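Local atomic coordinates of extracellular invertase (Aspergillus kawachii, PDB entry 5XHA), a protein that probably hydrolyses sucrose and related fructosides, releasing terminal beta-fructofuranosyl residues as a secreted invertase of glycoside hydrolase family 32. Residues A[20-25]-A[361-366]; A[226-231]-A[241-246]; A[334-339]-A[418-423]. All coordinates share one frame; numbering follows the deposited sequence.

Interaction 1: residues A[20-25]-A[361-366]; sequences GSLFET and TNQQNW
Gly20, Leu22 and Phe23, in the loop before strand 37-47, sit on the C-terminal end of the short helix 361-364 and meet Trp366 just beyond it, in a contact of backbone bonds and aromatic rings. Gly20 N donates to Asn362 O (2.9 Å) and Leu22 N to Gln363 O, also at 2.9 Å. At the end of the type I turn from Gly20 to Phe23, Phe23 CA lies 3.3 Å from Gln364 O, a CA-H...O contact. Leu22 CD1 lies alongside Gln363 CB at 3.8 Å, while the Gln363 amide turns off to Leu17 O.

Asn365, the first residue past the helix, has positive phi. Chi1 of 61° sets the Trp366 indole between its own backbone N and carbonyl carbon; NE1 bonds Phe23 O (2.9 Å) and the indole edge points at the Phe23 ring face, a T-shaped pair with planes at 82°. Gln364 lays its amide over an indole face, NE2 bonding Trp366 O (2.9 Å) and OE1 sharing a water with Leu22 O. Arg27 adds a cation-pi contact. Strands 37-47 and 366-385, which follow the two segments, pair in parallel, consistent with the way distant chain parts meet to close the GH32 propeller.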
loop_
_atom_site.group_PDB
_atom_site.type_symbol
_atom_site.label_atom_id
_atom_site.label_comp_id
_atom_site.label_asym_id
_atom_site.label_seq_id
_atom_site.Cartn_x
_atom_site.Cartn_y
_atom_site.Cartn_z
ATOM N N GLY A 20 1.038 -37.839 16.857
ATOM C CA GLY A 20 0.076 -38.489 15.977
ATOM C C GLY A 20 -0.710 -39.629 16.602
ATOM O O GLY A 20 -1.664 -40.106 15.993
ATOM N N SER A 21 -0.342 -40.052 17.817
ATOM C CA SER A 21 -0.924 -41.252 18.419
ATOM C C SER A 21 -2.383 -41.058 18.817
ATOM O O SER A 21 -3.120 -42.026 18.917
ATOM C CB SER A 21 -0.113 -41.700 19.640
ATOM O OG SER A 21 -0.114 -40.715 20.662
ATOM N N LEU A 22 -2.800 -39.810 19.032
ATOM C CA LEU A 22 -4.184 -39.508 19.376
ATOM C C LEU A 22 -4.913 -38.843 18.225
ATOM O O LEU A 22 -5.866 -38.109 18.452
ATOM C CB LEU A 22 -4.252 -38.614 20.614
ATOM C CG LEU A 22 -3.594 -39.130 21.880
ATOM C CD1 LEU A 22 -3.740 -38.086 22.966
ATOM C CD2 LEU A 22 -4.214 -40.438 22.338
ATOM N N PHE A 23 -4.492 -39.128 16.994
ATOM C CA PHE A 23 -5.103 -38.527 15.810
ATOM C C PHE A 23 -6.598 -38.822 15.717
ATOM O O PHE A 23 -7.391 -37.921 15.432
ATOM C CB PHE A 23 -4.393 -38.988 14.528
ATOM C CG PHE A 23 -4.890 -38.299 13.286
ATOM C CD1 PHE A 23 -4.472 -37.006 12.973
ATOM C CD2 PHE A 23 -5.764 -38.939 12.427
ATOM C CE1 PHE A 23 -4.947 -36.366 11.842
ATOM C CE2 PHE A 23 -6.242 -38.307 11.289
ATOM C CZ PHE A 23 -5.833 -37.020 10.997
ATOM N N GLU A 24 -6.984 -40.074 15.958
ATOM C CA GLU A 24 -8.397 -40.481 15.851
ATOM C C GLU A 24 -9.217 -40.314 17.127
ATOM O O GLU A 24 -10.452 -40.328 17.075
ATOM C CB GLU A 24 -8.488 -41.932 15.360
ATOM C CG GLU A 24 -7.948 -42.124 13.945
ATOM C CD GLU A 24 -8.782 -41.402 12.878
ATOM O OE1 GLU A 24 -9.875 -40.866 13.194
ATOM O OE2 GLU A 24 -8.353 -41.363 11.704
ATOM N N THR A 25 -8.545 -40.121 18.261
ATOM C CA THR A 25 -9.192 -40.184 19.567
ATOM C C THR A 25 -10.477 -39.362 19.663
ATOM O O THR A 25 -11.514 -39.850 20.132
ATOM C CB THR A 25 -8.225 -39.719 20.675
ATOM O OG1 THR A 25 -7.014 -40.467 20.586
ATOM C CG2 THR A 25 -8.836 -39.900 22.075
ATOM N N THR A 361 -1.331 -31.328 21.684
ATOM C CA THR A 361 -1.519 -30.961 20.288
ATOM C C THR A 361 -0.724 -31.852 19.343
ATOM O O THR A 361 -1.254 -32.331 18.332
ATOM C CB THR A 361 -1.150 -29.464 20.085
ATOM O OG1 THR A 361 -2.106 -28.668 20.791
ATOM C CG2 THR A 361 -1.157 -29.068 18.609
ATOM N N ASN A 362 0.547 -32.082 19.656
ATOM C CA ASN A 362 1.378 -32.921 18.788
ATOM C C ASN A 362 0.915 -34.363 18.747
ATOM O O ASN A 362 1.067 -35.023 17.726
ATOM C CB ASN A 362 2.839 -32.872 19.209
ATOM C CG ASN A 362 3.464 -31.515 18.980
ATOM O OD1 ASN A 362 2.965 -30.704 18.204
ATOM N ND2 ASN A 362 4.554 -31.262 19.665
ATOM N N GLN A 363 0.328 -34.828 19.850
ATOM C CA GLN A 363 -0.291 -36.163 19.921
ATOM C C GLN A 363 -1.527 -36.242 19.040
ATOM O O GLN A 363 -1.713 -37.203 18.305
ATOM C CB GLN A 363 -0.686 -36.500 21.359
ATOM C CG GLN A 363 0.501 -36.753 22.284
ATOM C CD GLN A 363 1.277 -35.483 22.613
ATOM O OE1 GLN A 363 0.713 -34.395 22.698
ATOM N NE2 GLN A 363 2.578 -35.624 22.795
ATOM N N GLN A 364 -2.381 -35.225 19.120
ATOM C CA GLN A 364 -3.591 -35.175 18.308
ATOM C C GLN A 364 -3.259 -34.948 16.829
ATOM O O GLN A 364 -3.898 -35.511 15.946
ATOM C CB GLN A 364 -4.545 -34.099 18.850
ATOM C CG GLN A 364 -5.897 -34.072 18.157
ATOM C CD GLN A 364 -6.964 -33.369 18.971
ATOM O OE1 GLN A 364 -7.799 -34.021 19.601
ATOM N NE2 GLN A 364 -6.948 -32.024 18.958
ATOM N N ASN A 365 -2.252 -34.126 16.561
ATOM C CA ASN A 365 -1.872 -33.749 15.206
ATOM C C ASN A 365 -2.991 -33.072 14.379
ATOM O O ASN A 365 -2.958 -33.066 13.130
ATOM C CB ASN A 365 -1.287 -34.936 14.453
ATOM C CG ASN A 365 -0.556 -34.519 13.198
ATOM O OD1 ASN A 365 0.033 -33.450 13.147
ATOM N ND2 ASN A 365 -0.621 -35.339 12.174
ATOM N N TRP A 366 -3.961 -32.485 15.077
ATOM C CA TRP A 366 -4.937 -31.590 14.461
ATOM C C TRP A 366 -5.516 -30.682 15.539
ATOM O O TRP A 366 -5.434 -30.983 16.721
ATOM C CB TRP A 366 -6.041 -32.340 13.712
ATOM C CG TRP A 366 -6.875 -33.249 14.554
ATOM C CD1 TRP A 366 -6.623 -34.560 14.840
ATOM C CD2 TRP A 366 -8.125 -32.934 15.199
ATOM N NE1 TRP A 366 -7.627 -35.078 15.637
ATOM C CE2 TRP A 366 -8.559 -34.105 15.869
ATOM C CE3 TRP A 366 -8.912 -31.785 15.274
ATOM C CZ2 TRP A 366 -9.725 -34.145 16.618
ATOM C CZ3 TRP A 366 -10.088 -31.836 16.004
ATOM C CH2 TRP A 366 -10.481 -33.008 16.669
HETATM O O HOH W 1 -8.206 -36.558 18.425
#

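Interaction 2: residues A[226-231]-A[241-246]; sequences WHEPTN and GRWAFN. With FRU (beta-D-fructofuranose), chain D.
Thr230 and Phe245 border a bound fructose (chain D), and the contact behind them joins the two ends of a loop between consecutive sheets of the propeller: residues 226-231 leave strand 219-227, and residues 241-246 lead into strand 247-248. Thr230 CG2 comes within 3.5 Å of Phe245 CD1, and C6 of the sugar lies at the edge of the phenyl ring. Between Thr230 OG1 and the sugar O6 there is a weak hydrogen bond; His200 supplies another.

Asn231, with positive phi, is held through its N, O and side-chain amide. Its N donates to Ala244 O (2.8 Å). Arg242, bent at chi3, grips it side-on with two nitrogens: NH2 reaches the backbone O at 2.8 Å, nearly straight at 163°, while NE meets OD1 at 3.2 Å from above the amide's carbonyl plane. The Asn231 amide is itself stacked on Phe245, planes 21° apart, with CB over the ring face; Trp125 also stacks with Phe245.

At the other end, one face of the Trp243 indole receives two side chains. Trp226 comes edge-on, its six-membered ring 5.1 Å from that of Trp243 between centroids and nearly perpendicular. Glu228 CG lies 3.6 Å from the centroid of the five-membered ring, a CH-pi contact, and its carboxylate takes Trp226 NE1 on OE2 (2.9 Å), which ties both covering groups together. With an edge-to-face tryptophan pair at one end and Thr230 and Phe245 beside the sugar at the other, this is a loop between blades of the five-bladed GH32 propeller.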
loop_
_atom_site.group_PDB
_atom_site.type_symbol
_atom_site.label_atom_id
_atom_site.label_comp_id
_atom_site.label_asym_id
_atom_site.label_seq_id
_atom_site.Cartn_x
_atom_site.Cartn_y
_atom_site.Cartn_z
ATOM N N TRP A 226 -22.382 0.727 9.535
ATOM C CA TRP A 226 -22.801 0.298 10.862
ATOM C C TRP A 226 -21.634 0.456 11.803
ATOM O O TRP A 226 -20.547 -0.029 11.512
ATOM C CB TRP A 226 -23.260 -1.166 10.858
ATOM C CG TRP A 226 -23.695 -1.646 12.205
ATOM C CD1 TRP A 226 -24.375 -0.932 13.152
ATOM C CD2 TRP A 226 -23.493 -2.943 12.754
ATOM N NE1 TRP A 226 -24.589 -1.697 14.269
ATOM C CE2 TRP A 226 -24.065 -2.943 14.051
ATOM C CE3 TRP A 226 -22.897 -4.116 12.278
ATOM C CZ2 TRP A 226 -24.046 -4.062 14.875
ATOM C CZ3 TRP A 226 -22.871 -5.226 13.105
ATOM C CH2 TRP A 226 -23.444 -5.189 14.394
ATOM N N HIS A 227 -21.852 1.163 12.909
ATOM C CA HIS A 227 -20.854 1.294 13.958
ATOM C C HIS A 227 -21.545 1.452 15.305
ATOM O O HIS A 227 -22.707 1.820 15.367
ATOM C CB HIS A 227 -19.903 2.466 13.674
ATOM C CG HIS A 227 -20.589 3.790 13.577
ATOM N ND1 HIS A 227 -20.690 4.652 14.645
ATOM C CD2 HIS A 227 -21.227 4.390 12.544
ATOM C CE1 HIS A 227 -21.363 5.728 14.274
ATOM N NE2 HIS A 227 -21.700 5.596 13.004
ATOM N N GLU A 228 -20.827 1.138 16.374
ATOM C CA GLU A 228 -21.371 1.148 17.727
ATOM C C GLU A 228 -20.293 1.686 18.650
ATOM O O GLU A 228 -19.101 1.564 18.336
ATOM C CB GLU A 228 -21.764 -0.256 18.175
ATOM C CG GLU A 228 -22.877 -0.910 17.370
ATOM C CD GLU A 228 -24.246 -0.279 17.591
ATOM O OE1 GLU A 228 -24.370 0.631 18.420
ATOM O OE2 GLU A 228 -25.205 -0.703 16.917
ATOM N N PRO A 229 -20.691 2.307 19.771
ATOM C CA PRO A 229 -19.681 2.807 20.701
ATOM C C PRO A 229 -18.878 1.677 21.311
ATOM O O PRO A 229 -19.415 0.605 21.560
ATOM C CB PRO A 229 -20.501 3.511 21.800
ATOM C CG PRO A 229 -21.799 3.855 21.147
ATOM C CD PRO A 229 -22.049 2.770 20.120
ATOM N N THR A 230 -17.598 1.928 21.544
ATOM C CA THR A 230 -16.715 0.955 22.163
ATOM C C THR A 230 -17.386 0.214 23.315
ATOM O O THR A 230 -17.856 0.823 24.262
ATOM C CB THR A 230 -15.458 1.645 22.701
ATOM O OG1 THR A 230 -14.912 2.483 21.671
ATOM C CG2 THR A 230 -14.438 0.639 23.128
ATOM N N ASN A 231 -17.434 -1.108 23.207
ATOM C CA ASN A 231 -17.925 -1.979 24.258
ATOM C C ASN A 231 -19.347 -1.688 24.727
ATOM O O ASN A 231 -19.690 -1.987 25.855
ATOM C CB ASN A 231 -16.966 -1.987 25.444
ATOM C CG ASN A 231 -17.109 -3.234 26.313
ATOM O OD1 ASN A 231 -17.433 -4.328 25.837
ATOM N ND2 ASN A 231 -16.858 -3.073 27.599
ATOM N N GLY A 241 -24.752 -10.659 23.659
ATOM C CA GLY A 241 -23.387 -10.366 24.067
ATOM C C GLY A 241 -23.119 -8.883 24.117
ATOM O O GLY A 241 -23.967 -8.118 24.585
ATOM N N ARG A 242 -21.935 -8.482 23.645
ATOM C CA ARG A 242 -21.581 -7.080 23.513
ATOM C C ARG A 242 -21.048 -6.814 22.104
ATOM O O ARG A 242 -20.552 -7.717 21.434
ATOM C CB ARG A 242 -20.551 -6.668 24.578
ATOM C CG ARG A 242 -20.863 -7.143 26.009
ATOM C CD ARG A 242 -19.968 -6.467 27.053
ATOM N NE ARG A 242 -20.245 -5.031 27.111
ATOM C CZ ARG A 242 -21.247 -4.459 27.791
ATOM N NH1 ARG A 242 -22.095 -5.181 28.511
ATOM N NH2 ARG A 242 -21.424 -3.144 27.731
ATOM N N TRP A 243 -21.177 -5.572 21.653
ATOM C CA TRP A 243 -20.508 -5.118 20.433
ATOM C C TRP A 243 -18.993 -5.067 20.658
ATOM O O TRP A 243 -18.209 -5.215 19.724
ATOM C CB TRP A 243 -21.031 -3.752 19.987
ATOM C CG TRP A 243 -22.535 -3.671 19.780
ATOM C CD1 TRP A 243 -23.378 -2.694 20.263
ATOM C CD2 TRP A 243 -23.360 -4.578 19.042
ATOM N NE1 TRP A 243 -24.675 -2.945 19.867
ATOM C CE2 TRP A 243 -24.692 -4.090 19.113
ATOM C CE3 TRP A 243 -23.115 -5.761 18.331
ATOM C CZ2 TRP A 243 -25.764 -4.748 18.498
ATOM C CZ3 TRP A 243 -24.183 -6.412 17.716
ATOM C CH2 TRP A 243 -25.489 -5.902 17.800
ATOM N N ALA A 244 -18.603 -4.848 21.910
ATOM C CA ALA A 244 -17.232 -5.023 22.359
ATOM C C ALA A 244 -16.246 -4.060 21.672
ATOM O O ALA A 244 -16.615 -2.943 21.294
ATOM C CB ALA A 244 -16.823 -6.481 22.210
ATOM N N PHE A 245 -14.999 -4.482 21.512
ATOM C CA PHE A 245 -13.936 -3.569 21.144
ATOM C C PHE A 245 -13.552 -3.628 19.674
ATOM O O PHE A 245 -12.813 -2.772 19.196
ATOM C CB PHE A 245 -12.735 -3.861 22.022
ATOM C CG PHE A 245 -12.967 -3.552 23.474
ATOM C CD1 PHE A 245 -12.681 -2.288 23.985
ATOM C CD2 PHE A 245 -13.457 -4.514 24.332
ATOM C CE1 PHE A 245 -12.875 -1.998 25.335
ATOM C CE2 PHE A 245 -13.664 -4.228 25.677
ATOM C CZ PHE A 245 -13.370 -2.973 26.180
ATOM N N ASN A 246 -14.044 -4.629 18.944
ATOM C CA ASN A 246 -13.694 -4.744 17.524
ATOM C C ASN A 246 -14.613 -5.740 16.833
ATOM O O ASN A 246 -14.982 -6.719 17.449
ATOM C CB ASN A 246 -12.224 -5.189 17.389
ATOM C CG ASN A 246 -11.719 -5.116 15.966
ATOM O OD1 ASN A 246 -11.706 -4.044 15.358
ATOM N ND2 ASN A 246 -11.295 -6.263 15.423
HETATM C C1 FRU D . -8.728 3.131 23.014
HETATM C C2 FRU D . -9.568 1.928 23.387
HETATM C C3 FRU D . -8.661 0.698 23.400
HETATM C C4 FRU D . -9.079 -0.071 22.163
HETATM C C5 FRU D . -10.156 0.747 21.443
HETATM C C6 FRU D . -11.380 -0.069 20.985
HETATM O O1 FRU D . -8.076 2.906 21.753
HETATM O O2 FRU D . -10.223 2.144 24.646
HETATM O O3 FRU D . -8.781 -0.099 24.581
HETATM O O4 FRU D . -7.915 -0.257 21.352
HETATM O O5 FRU D . -10.552 1.777 22.356
HETATM O O6 FRU D . -12.365 0.746 20.311
#

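Interaction 3: residues A[334-339]-A[418-423]; sequences TKSGAP and IARETK. With FRU (beta-D-fructofuranose), chain E.
Arg420 and Glu421, neighbours at the start of helix 420-426, both reach the end of helix 331-336 and the turn that follows it. Just ahead of them, Ile418 N points almost straight at O4 of a bound fructose (chain E), though at 3.4 Å the bond is weak. Ala419 then takes the N-cap position, its O accepting Lys423 N.

The Arg420 chain bends at chi3 (63°), which carries the guanidinium across Ala338 and Pro339. Ala338 CB lies over one face, 3.7 Å from Arg420 NH1, and Pro339 CD comes equally near to that nitrogen. At the guanidinium edge a water accepts from NH1 (2.8 Å) and donates to Ser336 O (2.7 Å), bridging the two segments. NH2 is taken by a salt bridge to Glu375.

Glu421 bends at chi2, so that OE2 meets Ser336 OG at 2.8 Å; the hydroxyl stands 55° out of the carboxylate plane and also has Pro332 O as a partner. CG packs on Ser336 CB at 3.6 Å, and OE1 pairs with Arg341 in a salt bridge. Two residues on, Lys423 sends NZ to the fructose O3, a weak bond, and Gly557 N also holds that sugar.

Arg420 and Glu421 thus each serve two partners: Arg420 reaches Ser336 O through water and has Glu375 as its opposite charge, while Glu421 meets the Ser336 hydroxyl directly and has Arg341. Together, Arg341 and that hydroxyl probably favour the anionic form of the Glu421 carboxylate.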
loop_
_atom_site.group_PDB
_atom_site.type_symbol
_atom_site.label_atom_id
_atom_site.label_comp_id
_atom_site.label_asym_id
_atom_site.label_seq_id
_atom_site.Cartn_x
_atom_site.Cartn_y
_atom_site.Cartn_z
ATOM N N THR A 334 -29.918 -28.574 -6.567
ATOM C CA THR A 334 -30.619 -29.263 -7.644
ATOM C C THR A 334 -31.037 -30.659 -7.191
ATOM O O THR A 334 -32.174 -31.050 -7.393
ATOM C CB THR A 334 -29.747 -29.344 -8.912
ATOM O OG1 THR A 334 -29.516 -28.022 -9.398
ATOM C CG2 THR A 334 -30.437 -30.153 -10.004
ATOM N N LYS A 335 -30.128 -31.396 -6.552
ATOM C CA LYS A 335 -30.454 -32.722 -6.020
ATOM C C LYS A 335 -31.488 -32.718 -4.893
ATOM O O LYS A 335 -32.277 -33.645 -4.799
ATOM C CB LYS A 335 -29.204 -33.419 -5.496
ATOM C CG LYS A 335 -28.192 -33.748 -6.565
ATOM C CD LYS A 335 -26.870 -34.145 -5.933
ATOM C CE LYS A 335 -25.761 -34.144 -6.966
ATOM N NZ LYS A 335 -24.482 -34.577 -6.362
ATOM N N SER A 336 -31.472 -31.712 -4.023
ATOM C CA SER A 336 -32.314 -31.741 -2.821
ATOM C C SER A 336 -33.596 -30.956 -3.023
ATOM O O SER A 336 -34.462 -30.954 -2.156
ATOM C CB SER A 336 -31.546 -31.168 -1.616
ATOM O OG SER A 336 -31.323 -29.763 -1.753
ATOM N N GLY A 337 -33.703 -30.255 -4.149
ATOM C CA GLY A 337 -34.834 -29.361 -4.402
ATOM C C GLY A 337 -34.853 -28.090 -3.561
ATOM O O GLY A 337 -35.919 -27.493 -3.376
ATOM N N ALA A 338 -33.698 -27.642 -3.047
ATOM C CA ALA A 338 -33.695 -26.472 -2.166
ATOM C C ALA A 338 -33.864 -25.177 -2.951
ATOM O O ALA A 338 -33.415 -25.075 -4.081
ATOM C CB ALA A 338 -32.411 -26.420 -1.347
ATOM N N PRO A 339 -34.488 -24.166 -2.346
ATOM C CA PRO A 339 -34.465 -22.843 -2.943
ATOM C C PRO A 339 -33.104 -22.174 -2.667
ATOM O O PRO A 339 -32.203 -22.825 -2.134
ATOM C CB PRO A 339 -35.579 -22.128 -2.188
ATOM C CG PRO A 339 -35.459 -22.695 -0.813
ATOM C CD PRO A 339 -35.097 -24.138 -1.006
ATOM N N ILE A 418 -29.625 -27.138 10.834
ATOM C CA ILE A 418 -28.613 -27.896 10.147
ATOM C C ILE A 418 -29.016 -27.918 8.686
ATOM O O ILE A 418 -30.178 -28.122 8.381
ATOM C CB ILE A 418 -28.534 -29.329 10.688
ATOM C CG1 ILE A 418 -28.241 -29.312 12.191
ATOM C CG2 ILE A 418 -27.479 -30.126 9.924
ATOM C CD1 ILE A 418 -28.303 -30.673 12.838
ATOM N N ALA A 419 -28.081 -27.707 7.771
ATOM C CA ALA A 419 -28.448 -27.705 6.367
ATOM C C ALA A 419 -29.091 -29.046 6.001
ATOM O O ALA A 419 -28.685 -30.108 6.489
ATOM C CB ALA A 419 -27.257 -27.371 5.479
ATOM N N ARG A 420 -30.118 -28.989 5.160
ATOM C CA ARG A 420 -31.039 -30.136 5.023
ATOM C C ARG A 420 -30.388 -31.444 4.562
ATOM O O ARG A 420 -30.712 -32.516 5.084
ATOM C CB ARG A 420 -32.217 -29.783 4.132
ATOM C CG ARG A 420 -31.859 -29.610 2.666
ATOM C CD ARG A 420 -32.997 -28.908 1.957
ATOM N NE ARG A 420 -33.188 -27.566 2.493
ATOM C CZ ARG A 420 -34.154 -26.740 2.114
ATOM N NH1 ARG A 420 -35.031 -27.115 1.192
ATOM N NH2 ARG A 420 -34.231 -25.535 2.653
ATOM N N GLU A 421 -29.453 -31.367 3.624
ATOM C CA GLU A 421 -28.786 -32.567 3.131
ATOM C C GLU A 421 -27.855 -33.158 4.195
ATOM O O GLU A 421 -27.735 -34.390 4.324
ATOM C CB GLU A 421 -27.993 -32.273 1.864
ATOM C CG GLU A 421 -28.808 -31.662 0.725
ATOM C CD GLU A 421 -28.749 -30.134 0.656
ATOM O OE1 GLU A 421 -28.605 -29.443 1.703
ATOM O OE2 GLU A 421 -28.888 -29.610 -0.465
ATOM N N THR A 422 -27.179 -32.292 4.948
ATOM C CA THR A 422 -26.316 -32.750 6.029
ATOM C C THR A 422 -27.149 -33.426 7.130
ATOM O O THR A 422 -26.749 -34.474 7.665
ATOM C CB THR A 422 -25.445 -31.607 6.595
ATOM O OG1 THR A 422 -24.421 -31.293 5.651
ATOM C CG2 THR A 422 -24.778 -31.992 7.929
ATOM N N LYS A 423 -28.296 -32.839 7.457
ATOM C CA LYS A 423 -29.201 -33.412 8.463
ATOM C C LYS A 423 -29.659 -34.826 8.086
ATOM O O LYS A 423 -29.590 -35.737 8.914
ATOM C CB LYS A 423 -30.420 -32.519 8.666
ATOM C CG LYS A 423 -31.394 -33.028 9.720
ATOM C CD LYS A 423 -30.800 -32.904 11.110
ATOM C CE LYS A 423 -31.598 -33.673 12.159
ATOM N NZ LYS A 423 -33.009 -33.212 12.235
HETATM C C1 FRU E . -35.578 -31.046 14.225
HETATM C C2 FRU E . -34.986 -29.849 13.463
HETATM C C3 FRU E . -33.540 -30.034 12.959
HETATM C C4 FRU E . -32.939 -28.659 13.199
HETATM C C5 FRU E . -33.596 -28.283 14.522
HETATM C C6 FRU E . -33.628 -26.772 14.771
HETATM O O1 FRU E . -35.972 -32.122 13.361
HETATM O O2 FRU E . -35.829 -29.446 12.361
HETATM O O3 FRU E . -33.437 -30.401 11.572
HETATM O O4 FRU E . -31.502 -28.610 13.226
HETATM O O5 FRU E . -34.928 -28.807 14.443
HETATM O O6 FRU E . -33.435 -26.464 16.175
HETATM O O HOH W 2 -35.738 -29.406 -0.337
#

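From the N terminus, residues 20-25 come first and wait until 361-366 for their partner, so interaction 1 closes a loop spanning much of the propeller. Within that loop lies interaction 2, a short closure of its own that joins the end of strand 219-227 to the approach to strand 247-248. Interaction 3 opens at 334-339, still before 361-366, and closes at 418-423; it therefore crosses interaction 1 and follows interaction 2 in series. It links the end of helix 331-336 to helix 420-426, which follows strand 408-418. Interactions 2 and 3 lie on opposite sides of the chain's centre, their centres about 35 Å apart.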